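Local coordinates for transcription termination factor FttA (Pyrococcus horikoshii, PDB 3AF6), which probably terminates transcription by cutting nascent RNA at the exit channel of RNA polymerase, as a zinc-dependent nuclease of the beta-CASP family, at residues P146-Q151 with I468-P473; F197-R202 with P228-P233; G247-I252 with N272-P277; V426-M431 with I546-Q551. All blocks are in the same frame, centred on the assembly; numbering follows the deposited sequence.

Interaction 1: residues P146-Q151 with I468-P473; sequences PPLQSQ and IHTAYP
Thr470 is the side chain that lies over Pro147 and Leu148, and it makes most of this contact. The ring of Pro147 slides past it in the opposite direction, with Pro147 CG 3.4 Å from Thr470 CB. Leu148 meets it at about a right angle, and the two methyls touch: Leu148 CD1 is 3.6 Å from Thr470 CG2. The methyl of Thr470 is turned anti to its carbonyl carbon, with the hydroxyl at chi1 72°. From there OG1 bonds back to Ala467 O in its own helix and lies 3.6 Å from Leu148 CB. Pro146 adds its CB, 3.8 Å from Thr470 O. Two residues before Thr470, Ile468 CG1 lies 3.7 Å from Ser150 OG. This hydroxyl caps Ile153 N at the start of helix 151-161 and also bonds to Glu464, one turn before Ile468 on helix 462-471. Between the segments themselves the contact is van der Waals packing; the polar link to the helix runs through Glu464. The loop after strand 140-144, in the KH region, thus sits on the C-terminal part of helix 462-471 in the beta-CASP region. Leu493 also touches Pro147 and Leu148. Helix 282-301 of the metallo-beta-lactamase region packs on Ile468.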
loop_
_atom_site.group_PDB
_atom_site.type_symbol
_atom_site.label_atom_id
_atom_site.label_comp_id
_atom_site.label_asym_id
_atom_site.label_seq_id
_atom_site.Cartn_x
_atom_site.Cartn_y
_atom_site.Cartn_z
ATOM N N PRO A 146 6.484 -12.277 -14.300
ATOM C CA PRO A 146 6.223 -12.800 -12.956
ATOM C C PRO A 146 5.541 -14.168 -12.965
ATOM O O PRO A 146 4.788 -14.495 -13.882
ATOM C CB PRO A 146 5.360 -11.708 -12.322
ATOM C CG PRO A 146 4.629 -11.137 -13.488
ATOM C CD PRO A 146 5.718 -11.041 -14.535
ATOM N N PRO A 147 5.806 -14.984 -11.937
ATOM C CA PRO A 147 5.232 -16.325 -11.806
ATOM C C PRO A 147 3.710 -16.351 -11.805
ATOM O O PRO A 147 3.095 -17.319 -12.254
ATOM C CB PRO A 147 5.820 -16.823 -10.488
ATOM C CG PRO A 147 6.047 -15.568 -9.719
ATOM C CD PRO A 147 6.625 -14.656 -10.759
ATOM N N LEU A 148 3.108 -15.283 -11.300
ATOM C CA LEU A 148 1.659 -15.189 -11.231
ATOM C C LEU A 148 1.179 -14.007 -12.041
ATOM O O LEU A 148 1.850 -12.979 -12.113
ATOM C CB LEU A 148 1.217 -15.020 -9.779
ATOM C CG LEU A 148 1.671 -16.127 -8.832
ATOM C CD1 LEU A 148 1.434 -15.715 -7.391
ATOM C CD2 LEU A 148 0.922 -17.404 -9.167
ATOM N N GLN A 149 0.017 -14.161 -12.661
ATOM C CA GLN A 149 -0.565 -13.091 -13.450
ATOM C C GLN A 149 -1.635 -12.427 -12.590
ATOM O O GLN A 149 -2.381 -13.110 -11.880
ATOM C CB GLN A 149 -1.163 -13.656 -14.734
ATOM C CG GLN A 149 -2.134 -14.807 -14.516
ATOM C CD GLN A 149 -2.515 -15.506 -15.815
ATOM O OE1 GLN A 149 -1.701 -16.210 -16.418
ATOM N NE2 GLN A 149 -3.754 -15.306 -16.254
ATOM N N SER A 150 -1.692 -11.098 -12.649
ATOM C CA SER A 150 -2.640 -10.315 -11.861
ATOM C C SER A 150 -3.652 -9.529 -12.681
ATOM O O SER A 150 -3.283 -8.654 -13.466
ATOM C CB SER A 150 -1.874 -9.338 -10.958
ATOM O OG SER A 150 -2.696 -8.260 -10.529
ATOM N N GLN A 151 -4.930 -9.833 -12.487
ATOM C CA GLN A 151 -5.986 -9.118 -13.192
ATOM C C GLN A 151 -5.813 -7.643 -12.865
ATOM O O GLN A 151 -5.903 -6.776 -13.739
ATOM C CB GLN A 151 -7.371 -9.581 -12.712
ATOM C CG GLN A 151 -7.904 -10.852 -13.376
ATOM C CD GLN A 151 -8.342 -11.926 -12.372
ATOM O OE1 GLN A 151 -7.531 -12.749 -11.922
ATOM N NE2 GLN A 151 -9.627 -11.916 -12.016
ATOM N N ILE A 468 0.213 -10.148 -6.853
ATOM C CA ILE A 468 0.824 -8.831 -6.801
ATOM C C ILE A 468 2.163 -8.865 -6.065
ATOM O O ILE A 468 3.107 -8.167 -6.443
ATOM C CB ILE A 468 -0.163 -7.831 -6.166
ATOM C CG1 ILE A 468 -1.412 -7.767 -7.064
ATOM C CG2 ILE A 468 0.480 -6.467 -6.000
ATOM C CD1 ILE A 468 -2.533 -6.851 -6.593
ATOM N N HIS A 469 2.250 -9.684 -5.026
ATOM C CA HIS A 469 3.494 -9.807 -4.285
ATOM C C HIS A 469 4.623 -10.235 -5.228
ATOM O O HIS A 469 5.685 -9.607 -5.276
ATOM C CB HIS A 469 3.349 -10.842 -3.159
ATOM C CG HIS A 469 2.655 -10.317 -1.939
ATOM N ND1 HIS A 469 1.336 -9.915 -1.942
ATOM C CD2 HIS A 469 3.110 -10.100 -0.681
ATOM C CE1 HIS A 469 1.010 -9.471 -0.741
ATOM N NE2 HIS A 469 2.069 -9.571 0.043
ATOM N N THR A 470 4.375 -11.301 -5.988
ATOM C CA THR A 470 5.372 -11.833 -6.908
ATOM C C THR A 470 5.744 -10.894 -8.045
ATOM O O THR A 470 6.704 -11.157 -8.762
ATOM C CB THR A 470 4.925 -13.175 -7.510
ATOM O OG1 THR A 470 3.860 -12.954 -8.442
ATOM C CG2 THR A 470 4.455 -14.120 -6.403
ATOM N N ALA A 471 5.004 -9.802 -8.205
ATOM C CA ALA A 471 5.301 -8.828 -9.253
ATOM C C ALA A 471 6.219 -7.748 -8.692
ATOM O O ALA A 471 6.768 -6.932 -9.444
ATOM C CB ALA A 471 4.019 -8.194 -9.766
ATOM N N TYR A 472 6.388 -7.749 -7.370
ATOM C CA TYR A 472 7.236 -6.758 -6.708
ATOM C C TYR A 472 8.301 -7.346 -5.775
ATOM O O TYR A 472 8.313 -7.063 -4.574
ATOM C CB TYR A 472 6.358 -5.795 -5.922
ATOM C CG TYR A 472 5.570 -4.857 -6.789
ATOM C CD1 TYR A 472 6.185 -3.770 -7.411
ATOM C CD2 TYR A 472 4.196 -5.041 -6.968
ATOM C CE1 TYR A 472 5.453 -2.884 -8.181
ATOM C CE2 TYR A 472 3.450 -4.162 -7.742
ATOM C CZ TYR A 472 4.084 -3.087 -8.342
ATOM O OH TYR A 472 3.338 -2.222 -9.091
ATOM N N PRO A 473 9.219 -8.161 -6.318
ATOM C CA PRO A 473 10.269 -8.761 -5.481
ATOM C C PRO A 473 11.088 -7.739 -4.710
ATOM O O PRO A 473 11.435 -7.965 -3.557
ATOM C CB PRO A 473 11.113 -9.543 -6.487
ATOM C CG PRO A 473 10.927 -8.753 -7.767
ATOM C CD PRO A 473 9.442 -8.467 -7.741
#

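Interaction 2: residues F197-R202 with P228-P233; sequences FREVGR and PYKAFP
This contact belongs to the metallo-beta-lactamase domain, near the second zinc site: Arg202 of the loop before strand 204-209 meets helix 228-231 and the residues after it. Arg202 NH1 reaches two backbone carbonyls. It bonds to Phe232 O at 2.7 Å, close to the guanidinium plane, and to Tyr229 O at 3.1 Å, tilted from that plane. Lys230 O lies over one face of the group, 3.5 Å from Arg202 CZ. The chain from CG to NE is extended (chi2 168°, chi3 172°), which carries the guanidinium out to these carbonyls. Glu199, in the same loop, is gripped side-on by two nitrogens. Arg202 NE bonds to Glu199 OE2 at 2.8 Å, and Arg202 NH2 meets the syn lone pair of Glu199 OE1 at 2.9 Å. Gly196 N and Asn644 also bond to Glu199 OE2. Lys230 NZ joins through a long salt bridge of 3.7 Å to Glu199 OE1, and lies 4.0 Å from Arg202 NH2. Glu199 OE1 is thus shared by two basic groups and would partly offset their repulsion. A sulfate ion, probably from the crystallisation liquor, forms a salt bridge with Arg202 NH2, consistent with a basic spot that can hold an anion.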
loop_
_atom_site.group_PDB
_atom_site.type_symbol
_atom_site.label_atom_id
_atom_site.label_comp_id
_atom_site.label_asym_id
_atom_site.label_seq_id
_atom_site.Cartn_x
_atom_site.Cartn_y
_atom_site.Cartn_z
ATOM N N PHE A 197 -7.033 9.025 15.610
ATOM C CA PHE A 197 -6.355 9.536 16.796
ATOM C C PHE A 197 -7.146 8.931 17.943
ATOM O O PHE A 197 -8.375 8.965 17.929
ATOM C CB PHE A 197 -6.405 11.068 16.845
ATOM C CG PHE A 197 -5.333 11.744 16.023
ATOM C CD1 PHE A 197 -4.863 11.165 14.843
ATOM C CD2 PHE A 197 -4.800 12.968 16.428
ATOM C CE1 PHE A 197 -3.871 11.795 14.074
ATOM C CE2 PHE A 197 -3.806 13.614 15.667
ATOM C CZ PHE A 197 -3.340 13.025 14.485
ATOM N N ARG A 198 -6.448 8.349 18.913
ATOM C CA ARG A 198 -7.091 7.711 20.064
ATOM C C ARG A 198 -8.093 6.627 19.663
ATOM O O ARG A 198 -9.016 6.308 20.409
ATOM C CB ARG A 198 -7.782 8.751 20.954
ATOM C CG ARG A 198 -6.863 9.385 21.995
ATOM C CD ARG A 198 -7.640 10.284 22.959
ATOM N NE ARG A 198 -6.760 11.127 23.765
ATOM C CZ ARG A 198 -6.186 10.750 24.905
ATOM N NH1 ARG A 198 -6.406 9.530 25.393
ATOM N NH2 ARG A 198 -5.373 11.588 25.546
ATOM N N GLU A 199 -7.894 6.056 18.481
ATOM C CA GLU A 199 -8.772 5.008 17.987
ATOM C C GLU A 199 -8.038 4.249 16.881
ATOM O O GLU A 199 -7.045 4.726 16.348
ATOM C CB GLU A 199 -10.071 5.626 17.436
ATOM C CG GLU A 199 -10.044 5.961 15.936
ATOM C CD GLU A 199 -11.156 6.915 15.485
ATOM O OE1 GLU A 199 -12.322 6.762 15.905
ATOM O OE2 GLU A 199 -10.859 7.822 14.682
ATOM N N VAL A 200 -8.511 3.049 16.570
ATOM C CA VAL A 200 -7.941 2.259 15.485
ATOM C C VAL A 200 -8.936 2.491 14.349
ATOM O O VAL A 200 -10.147 2.537 14.582
ATOM C CB VAL A 200 -7.921 0.751 15.836
ATOM C CG1 VAL A 200 -7.681 -0.067 14.587
ATOM C CG2 VAL A 200 -6.832 0.458 16.863
ATOM N N GLY A 201 -8.465 2.674 13.126
ATOM C CA GLY A 201 -9.433 2.874 12.059
ATOM C C GLY A 201 -9.620 4.285 11.535
ATOM O O GLY A 201 -9.388 5.273 12.233
ATOM N N ARG A 202 -10.056 4.351 10.278
ATOM C CA ARG A 202 -10.291 5.593 9.556
ATOM C C ARG A 202 -9.174 6.627 9.705
ATOM O O ARG A 202 -9.448 7.827 9.800
ATOM C CB ARG A 202 -11.646 6.209 9.949
ATOM C CG ARG A 202 -11.763 6.645 11.401
ATOM C CD ARG A 202 -12.989 7.492 11.628
ATOM N NE ARG A 202 -13.178 7.746 13.049
ATOM C CZ ARG A 202 -14.173 8.470 13.560
ATOM N NH1 ARG A 202 -15.077 9.017 12.761
ATOM N NH2 ARG A 202 -14.261 8.643 14.873
ATOM N N PRO A 228 -21.978 6.069 9.911
ATOM C CA PRO A 228 -21.029 6.942 9.212
ATOM C C PRO A 228 -20.323 8.017 10.048
ATOM O O PRO A 228 -19.271 8.516 9.651
ATOM C CB PRO A 228 -21.865 7.528 8.061
ATOM C CG PRO A 228 -23.278 7.365 8.504
ATOM C CD PRO A 228 -23.258 6.017 9.186
ATOM N N TYR A 229 -20.872 8.380 11.201
ATOM C CA TYR A 229 -20.194 9.382 12.014
ATOM C C TYR A 229 -19.008 8.731 12.762
ATOM O O TYR A 229 -18.083 9.409 13.221
ATOM C CB TYR A 229 -21.178 10.051 12.992
ATOM C CG TYR A 229 -20.508 11.036 13.927
ATOM C CD1 TYR A 229 -19.924 12.215 13.444
ATOM C CD2 TYR A 229 -20.352 10.731 15.285
ATOM C CE1 TYR A 229 -19.180 13.055 14.294
ATOM C CE2 TYR A 229 -19.616 11.558 16.138
ATOM C CZ TYR A 229 -19.028 12.709 15.639
ATOM O OH TYR A 229 -18.234 13.457 16.483
ATOM N N LYS A 230 -19.031 7.409 12.866
ATOM C CA LYS A 230 -17.955 6.684 13.525
ATOM C C LYS A 230 -17.100 5.965 12.482
ATOM O O LYS A 230 -15.964 5.580 12.761
ATOM C CB LYS A 230 -18.529 5.662 14.506
ATOM C CG LYS A 230 -18.333 6.001 15.975
ATOM C CD LYS A 230 -16.851 5.993 16.359
ATOM C CE LYS A 230 -16.655 6.346 17.829
ATOM N NZ LYS A 230 -15.219 6.567 18.195
ATOM N N ALA A 231 -17.641 5.817 11.277
ATOM C CA ALA A 231 -16.953 5.115 10.200
ATOM C C ALA A 231 -16.104 5.959 9.268
ATOM O O ALA A 231 -15.195 5.435 8.615
ATOM C CB ALA A 231 -17.968 4.336 9.367
ATOM N N PHE A 232 -16.402 7.251 9.176
ATOM C CA PHE A 232 -15.647 8.112 8.275
ATOM C C PHE A 232 -14.801 9.149 8.966
ATOM O O PHE A 232 -15.048 9.511 10.112
ATOM C CB PHE A 232 -16.567 8.902 7.336
ATOM C CG PHE A 232 -17.561 8.076 6.588
ATOM C CD1 PHE A 232 -17.364 6.714 6.391
ATOM C CD2 PHE A 232 -18.689 8.686 6.038
ATOM C CE1 PHE A 232 -18.265 5.972 5.660
ATOM C CE2 PHE A 232 -19.602 7.956 5.300
ATOM C CZ PHE A 232 -19.393 6.591 5.109
ATOM N N PRO A 233 -13.777 9.639 8.265
ATOM C CA PRO A 233 -12.898 10.674 8.807
ATOM C C PRO A 233 -13.819 11.893 8.970
ATOM O O PRO A 233 -14.837 12.001 8.288
ATOM C CB PRO A 233 -11.885 10.881 7.687
ATOM C CG PRO A 233 -11.754 9.523 7.127
ATOM C CD PRO A 233 -13.189 9.033 7.060
#

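Interaction 3: residues G247-I252 with N272-P277; sequences GLLDAI and NLFDGP
Phe274 fills the tight part of this contact, with Leu249 over one face of its ring and Ile252 coming in obliquely on the same side. Leu249 CD2 stands 4.0 Å from the centroid of the Phe274 ring, a CH-pi contact. Ile252 comes over the CE2 side of the ring at a slant, with Ile252 CD1 3.4 Å from Phe274 CE2. The ring gets there because CG of Phe274 is anti to the backbone N, at chi1 168°. The opposite face is covered by the backbone of Gly276, whose N lies over the ring centre. Leu249 O is at the ring edge, 3.4 Å from Phe274 CE1.

Next to this core the backbones join. Ile252 N bonds to Pro277 O at 3.1 Å, nearly straight at 164°. Ala251 CA also approaches Pro277 O, at 3.5 Å. The Pro277 ring packs here too, with CG 3.9 Å from Ala251 CB and CD 3.2 Å from Asp250 O. Here strands 251-253 and 278-280 run side by side in parallel. They are neighbours in a mixed sheet of the metallo-beta-lactamase fold. Helices 259-262 and 267-270 lie between them in sequence, which makes a beta-alpha-beta crossover. Zinc ligands His256, His258, Asp260 and His261 follow the first strand.

The looser side lies toward solvent. Asp250 points away from the partner segment; its OD1 forms a salt bridge with Arg180 and its OD2 bonds to Phe213 N. Farther out the segments diverge into exposed turns. Gly247 ends helix 238-245 in a Schellman motif, and Asn272 does the same for helix 267-270.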
loop_
_atom_site.group_PDB
_atom_site.type_symbol
_atom_site.label_atom_id
_atom_site.label_comp_id
_atom_site.label_asym_id
_atom_site.label_seq_id
_atom_site.Cartn_x
_atom_site.Cartn_y
_atom_site.Cartn_z
ATOM N N GLY A 247 -10.601 23.749 -2.977
ATOM C CA GLY A 247 -9.665 23.036 -3.827
ATOM C C GLY A 247 -8.221 23.325 -3.453
ATOM O O GLY A 247 -7.382 23.535 -4.326
ATOM N N LEU A 248 -7.928 23.336 -2.155
ATOM C CA LEU A 248 -6.573 23.614 -1.678
ATOM C C LEU A 248 -5.741 22.393 -1.258
ATOM O O LEU A 248 -4.633 22.548 -0.755
ATOM C CB LEU A 248 -6.625 24.594 -0.509
ATOM C CG LEU A 248 -7.162 25.985 -0.842
ATOM C CD1 LEU A 248 -7.230 26.822 0.435
ATOM C CD2 LEU A 248 -6.266 26.643 -1.882
ATOM N N LEU A 249 -6.256 21.189 -1.470
ATOM C CA LEU A 249 -5.524 19.991 -1.092
ATOM C C LEU A 249 -4.439 19.673 -2.117
ATOM O O LEU A 249 -4.725 19.191 -3.213
ATOM C CB LEU A 249 -6.480 18.805 -0.957
ATOM C CG LEU A 249 -5.861 17.555 -0.326
ATOM C CD1 LEU A 249 -5.381 17.874 1.074
ATOM C CD2 LEU A 249 -6.883 16.425 -0.287
ATOM N N ASP A 250 -3.192 19.954 -1.749
ATOM C CA ASP A 250 -2.041 19.718 -2.617
ATOM C C ASP A 250 -1.855 18.249 -2.927
ATOM O O ASP A 250 -1.510 17.883 -4.044
ATOM C CB ASP A 250 -0.759 20.223 -1.956
ATOM C CG ASP A 250 -0.703 21.730 -1.849
ATOM O OD1 ASP A 250 -0.420 22.391 -2.872
ATOM O OD2 ASP A 250 -0.941 22.253 -0.738
ATOM N N ALA A 251 -2.078 17.399 -1.934
ATOM C CA ALA A 251 -1.876 15.982 -2.146
ATOM C C ALA A 251 -2.361 15.084 -1.031
ATOM O O ALA A 251 -2.560 15.517 0.100
ATOM C CB ALA A 251 -0.396 15.723 -2.377
ATOM N N ILE A 252 -2.542 13.814 -1.380
ATOM C CA ILE A 252 -2.933 12.783 -0.430
ATOM C C ILE A 252 -1.801 11.745 -0.480
ATOM O O ILE A 252 -1.261 11.459 -1.543
ATOM C CB ILE A 252 -4.266 12.109 -0.823
ATOM C CG1 ILE A 252 -5.403 13.139 -0.790
ATOM C CG2 ILE A 252 -4.570 10.972 0.141
ATOM C CD1 ILE A 252 -6.774 12.600 -1.222
ATOM N N ASN A 272 -16.696 14.338 -6.340
ATOM C CA ASN A 272 -15.892 15.423 -6.896
ATOM C C ASN A 272 -15.317 16.366 -5.838
ATOM O O ASN A 272 -15.308 17.585 -6.021
ATOM C CB ASN A 272 -16.711 16.241 -7.885
ATOM C CG ASN A 272 -16.828 15.570 -9.222
ATOM O OD1 ASN A 272 -17.389 14.480 -9.331
ATOM N ND2 ASN A 272 -16.292 16.214 -10.259
ATOM N N LEU A 273 -14.825 15.805 -4.743
ATOM C CA LEU A 273 -14.265 16.622 -3.686
ATOM C C LEU A 273 -12.775 16.847 -3.862
ATOM O O LEU A 273 -12.176 17.617 -3.114
ATOM C CB LEU A 273 -14.518 15.970 -2.323
ATOM C CG LEU A 273 -15.988 15.763 -1.940
ATOM C CD1 LEU A 273 -16.069 15.074 -0.583
ATOM C CD2 LEU A 273 -16.712 17.104 -1.912
ATOM N N PHE A 274 -12.175 16.208 -4.861
ATOM C CA PHE A 274 -10.740 16.334 -5.047
ATOM C C PHE A 274 -10.268 15.738 -6.365
ATOM O O PHE A 274 -10.812 14.737 -6.837
ATOM C CB PHE A 274 -10.058 15.610 -3.885
ATOM C CG PHE A 274 -8.578 15.392 -4.055
ATOM C CD1 PHE A 274 -7.676 16.440 -3.883
ATOM C CD2 PHE A 274 -8.080 14.114 -4.305
ATOM C CE1 PHE A 274 -6.295 16.216 -3.948
ATOM C CE2 PHE A 274 -6.704 13.876 -4.374
ATOM C CZ PHE A 274 -5.809 14.928 -4.193
ATOM N N ASP A 275 -9.278 16.370 -6.984
ATOM C CA ASP A 275 -8.716 15.813 -8.201
ATOM C C ASP A 275 -7.241 16.179 -8.315
ATOM O O ASP A 275 -6.744 16.543 -9.375
ATOM C CB ASP A 275 -9.507 16.233 -9.447
ATOM C CG ASP A 275 -9.208 17.632 -9.894
ATOM O OD1 ASP A 275 -9.274 17.866 -11.121
ATOM O OD2 ASP A 275 -8.921 18.492 -9.036
ATOM N N GLY A 276 -6.554 16.077 -7.184
ATOM C CA GLY A 276 -5.131 16.353 -7.132
ATOM C C GLY A 276 -4.410 15.017 -7.133
ATOM O O GLY A 276 -5.036 13.982 -7.372
ATOM N N PRO A 277 -3.103 14.992 -6.852
ATOM C CA PRO A 277 -2.309 13.756 -6.833
ATOM C C PRO A 277 -2.364 12.900 -5.567
ATOM O O PRO A 277 -2.506 13.412 -4.457
ATOM C CB PRO A 277 -0.901 14.274 -7.073
ATOM C CG PRO A 277 -0.912 15.544 -6.264
ATOM C CD PRO A 277 -2.234 16.169 -6.672
#

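Interaction 4: residues V426-M431 with I546-Q551; sequences VLIPAM and IFVSYQ
Ile546 and Leu427 supply the direct backbone bond of this contact: Ile546 N donates to Leu427 O at 3.0 Å, with an angle of 165°. Ser544 bonds to the backbone of the same Leu427, so the strands run in parallel register, with Ile428 beside Ile546. Pro429 has no N-H to continue the pattern, and its CD lies 3.4 Å from Ile546 O.

Beyond the proline a water takes over. It donates to Pro429 O and accepts from Val548 N, both at 2.6 Å. Ser549 OG is a more distant third partner of this water.

The apolar contacts divide between the two sides of the sheet. On one side Val426 crosses Ile546, with Val426 CG1 3.6 Å from Ile546 CD1. That methyl of Val426 is anti to its backbone N, at chi1 -176°. Ile428 CG2 meets Val548 CG2 at 4.2 Å. Leu412 of helix 405-420 covers Ile428 and Ile546 here. On the other side the Pro429 and Phe547 side chains cross at about a right angle, with Pro429 CG 3.9 Å from Phe547 CD1 and oblique to the ring.

Strand 425-429 lies between 516-520 and 544-547, inside the parallel, helix-flanked sheet of the beta-CASP domain.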
loop_
_atom_site.group_PDB
_atom_site.type_symbol
_atom_site.label_atom_id
_atom_site.label_comp_id
_atom_site.label_asym_id
_atom_site.label_seq_id
_atom_site.Cartn_x
_atom_site.Cartn_y
_atom_site.Cartn_z
ATOM N N VAL A 426 -9.667 -26.175 9.798
ATOM C CA VAL A 426 -9.136 -25.018 10.481
ATOM C C VAL A 426 -9.412 -23.780 9.659
ATOM O O VAL A 426 -8.975 -23.672 8.508
ATOM C CB VAL A 426 -7.634 -25.131 10.699
ATOM C CG1 VAL A 426 -7.142 -23.930 11.504
ATOM C CG2 VAL A 426 -7.315 -26.428 11.413
ATOM N N LEU A 427 -10.155 -22.854 10.249
ATOM C CA LEU A 427 -10.486 -21.612 9.568
ATOM C C LEU A 427 -9.558 -20.505 10.029
ATOM O O LEU A 427 -9.476 -20.196 11.226
ATOM C CB LEU A 427 -11.938 -21.203 9.846
ATOM C CG LEU A 427 -12.300 -19.828 9.274
ATOM C CD1 LEU A 427 -12.158 -19.861 7.758
ATOM C CD2 LEU A 427 -13.705 -19.444 9.691
ATOM N N ILE A 428 -8.856 -19.911 9.075
ATOM C CA ILE A 428 -7.942 -18.825 9.394
ATOM C C ILE A 428 -8.367 -17.563 8.661
ATOM O O ILE A 428 -8.067 -17.374 7.477
ATOM C CB ILE A 428 -6.467 -19.180 9.026
ATOM C CG1 ILE A 428 -5.981 -20.354 9.889
ATOM C CG2 ILE A 428 -5.558 -17.975 9.255
ATOM C CD1 ILE A 428 -4.549 -20.781 9.608
ATOM N N PRO A 429 -9.099 -16.685 9.355
ATOM C CA PRO A 429 -9.532 -15.448 8.705
ATOM C C PRO A 429 -8.347 -14.498 8.616
ATOM O O PRO A 429 -7.547 -14.420 9.551
ATOM C CB PRO A 429 -10.639 -14.944 9.626
ATOM C CG PRO A 429 -10.199 -15.421 10.956
ATOM C CD PRO A 429 -9.693 -16.819 10.693
ATOM N N ALA A 430 -8.228 -13.804 7.486
ATOM C CA ALA A 430 -7.139 -12.855 7.263
ATOM C C ALA A 430 -7.430 -11.983 6.042
ATOM O O ALA A 430 -8.054 -12.440 5.077
ATOM C CB ALA A 430 -5.820 -13.603 7.070
ATOM N N MET A 431 -6.994 -10.727 6.080
ATOM C CA MET A 431 -7.225 -9.846 4.939
ATOM C C MET A 431 -6.416 -10.378 3.751
ATOM O O MET A 431 -5.324 -10.939 3.923
ATOM C CB MET A 431 -6.812 -8.386 5.254
ATOM C CG MET A 431 -7.693 -7.641 6.265
ATOM S SD MET A 431 -9.483 -7.712 5.873
ATOM C CE MET A 431 -9.758 -6.181 4.833
ATOM N N ILE A 546 -8.778 -19.775 14.108
ATOM C CA ILE A 546 -7.575 -19.155 14.650
ATOM C C ILE A 546 -7.439 -17.696 14.217
ATOM O O ILE A 546 -7.326 -17.397 13.029
ATOM C CB ILE A 546 -6.305 -19.916 14.176
ATOM C CG1 ILE A 546 -6.371 -21.383 14.605
ATOM C CG2 ILE A 546 -5.061 -19.266 14.750
ATOM C CD1 ILE A 546 -5.255 -22.228 14.029
ATOM N N PHE A 547 -7.451 -16.784 15.177
ATOM C CA PHE A 547 -7.290 -15.371 14.848
ATOM C C PHE A 547 -5.797 -15.081 14.863
ATOM O O PHE A 547 -5.104 -15.400 15.834
ATOM C CB PHE A 547 -8.032 -14.485 15.862
ATOM C CG PHE A 547 -9.529 -14.615 15.783
ATOM C CD1 PHE A 547 -10.224 -14.122 14.677
ATOM C CD2 PHE A 547 -10.238 -15.296 16.769
ATOM C CE1 PHE A 547 -11.602 -14.312 14.551
ATOM C CE2 PHE A 547 -11.611 -15.489 16.650
ATOM C CZ PHE A 547 -12.293 -14.996 15.536
ATOM N N VAL A 548 -5.304 -14.504 13.771
ATOM C CA VAL A 548 -3.890 -14.186 13.636
ATOM C C VAL A 548 -3.710 -12.705 13.349
ATOM O O VAL A 548 -2.690 -12.275 12.812
ATOM C CB VAL A 548 -3.249 -14.992 12.489
ATOM C CG1 VAL A 548 -3.382 -16.481 12.758
ATOM C CG2 VAL A 548 -3.908 -14.620 11.171
ATOM N N SER A 549 -4.724 -11.927 13.699
ATOM C CA SER A 549 -4.670 -10.494 13.493
ATOM C C SER A 549 -5.499 -9.783 14.544
ATOM O O SER A 549 -6.352 -10.385 15.207
ATOM C CB SER A 549 -5.178 -10.130 12.097
ATOM O OG SER A 549 -6.531 -10.505 11.930
ATOM N N TYR A 550 -5.221 -8.495 14.696
ATOM C CA TYR A 550 -5.921 -7.648 15.642
ATOM C C TYR A 550 -7.399 -7.641 15.293
ATOM O O TYR A 550 -7.762 -7.377 14.146
ATOM C CB TYR A 550 -5.386 -6.216 15.550
ATOM C CG TYR A 550 -5.986 -5.263 16.560
ATOM C CD1 TYR A 550 -5.733 -5.422 17.923
ATOM C CD2 TYR A 550 -6.786 -4.192 16.155
ATOM C CE1 TYR A 550 -6.253 -4.536 18.860
ATOM C CE2 TYR A 550 -7.317 -3.296 17.092
ATOM C CZ TYR A 550 -7.042 -3.475 18.442
ATOM O OH TYR A 550 -7.536 -2.598 19.384
ATOM N N GLN A 551 -8.242 -7.945 16.273
ATOM C CA GLN A 551 -9.682 -7.917 16.051
ATOM C C GLN A 551 -10.166 -6.581 16.628
ATOM O O GLN A 551 -10.092 -6.348 17.836
ATOM C CB GLN A 551 -10.365 -9.093 16.760
ATOM C CG GLN A 551 -9.919 -10.484 16.293
ATOM C CD GLN A 551 -10.070 -10.694 14.790
ATOM O OE1 GLN A 551 -9.081 -10.687 14.049
ATOM N NE2 GLN A 551 -11.308 -10.877 14.334
HETATM O O HOH W 1 -7.093 -13.711 12.033
#

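The four contacts lie at different distances from the two-zinc site. In interaction 2 the side chain of Arg202 is about 9 Å from a zinc ion and about 6 Å from that of Asp260. Between side chains, Ile252 of interaction 3 is about 10 Å from His261, and Ile468 of interaction 1 about 12 Å from His258. The side chain of Val548 in interaction 4 is about 13 Å from a zinc ion. Interactions 2 and 4 touch, Val200 CG2 lying 3.8 Å from Tyr550 CE2, which joins the metallo-beta-lactamase and beta-CASP parts. Interaction 1 brings in the KH region. Its centre is about 24 Å from that of interaction 4, and the two alternate along the chain.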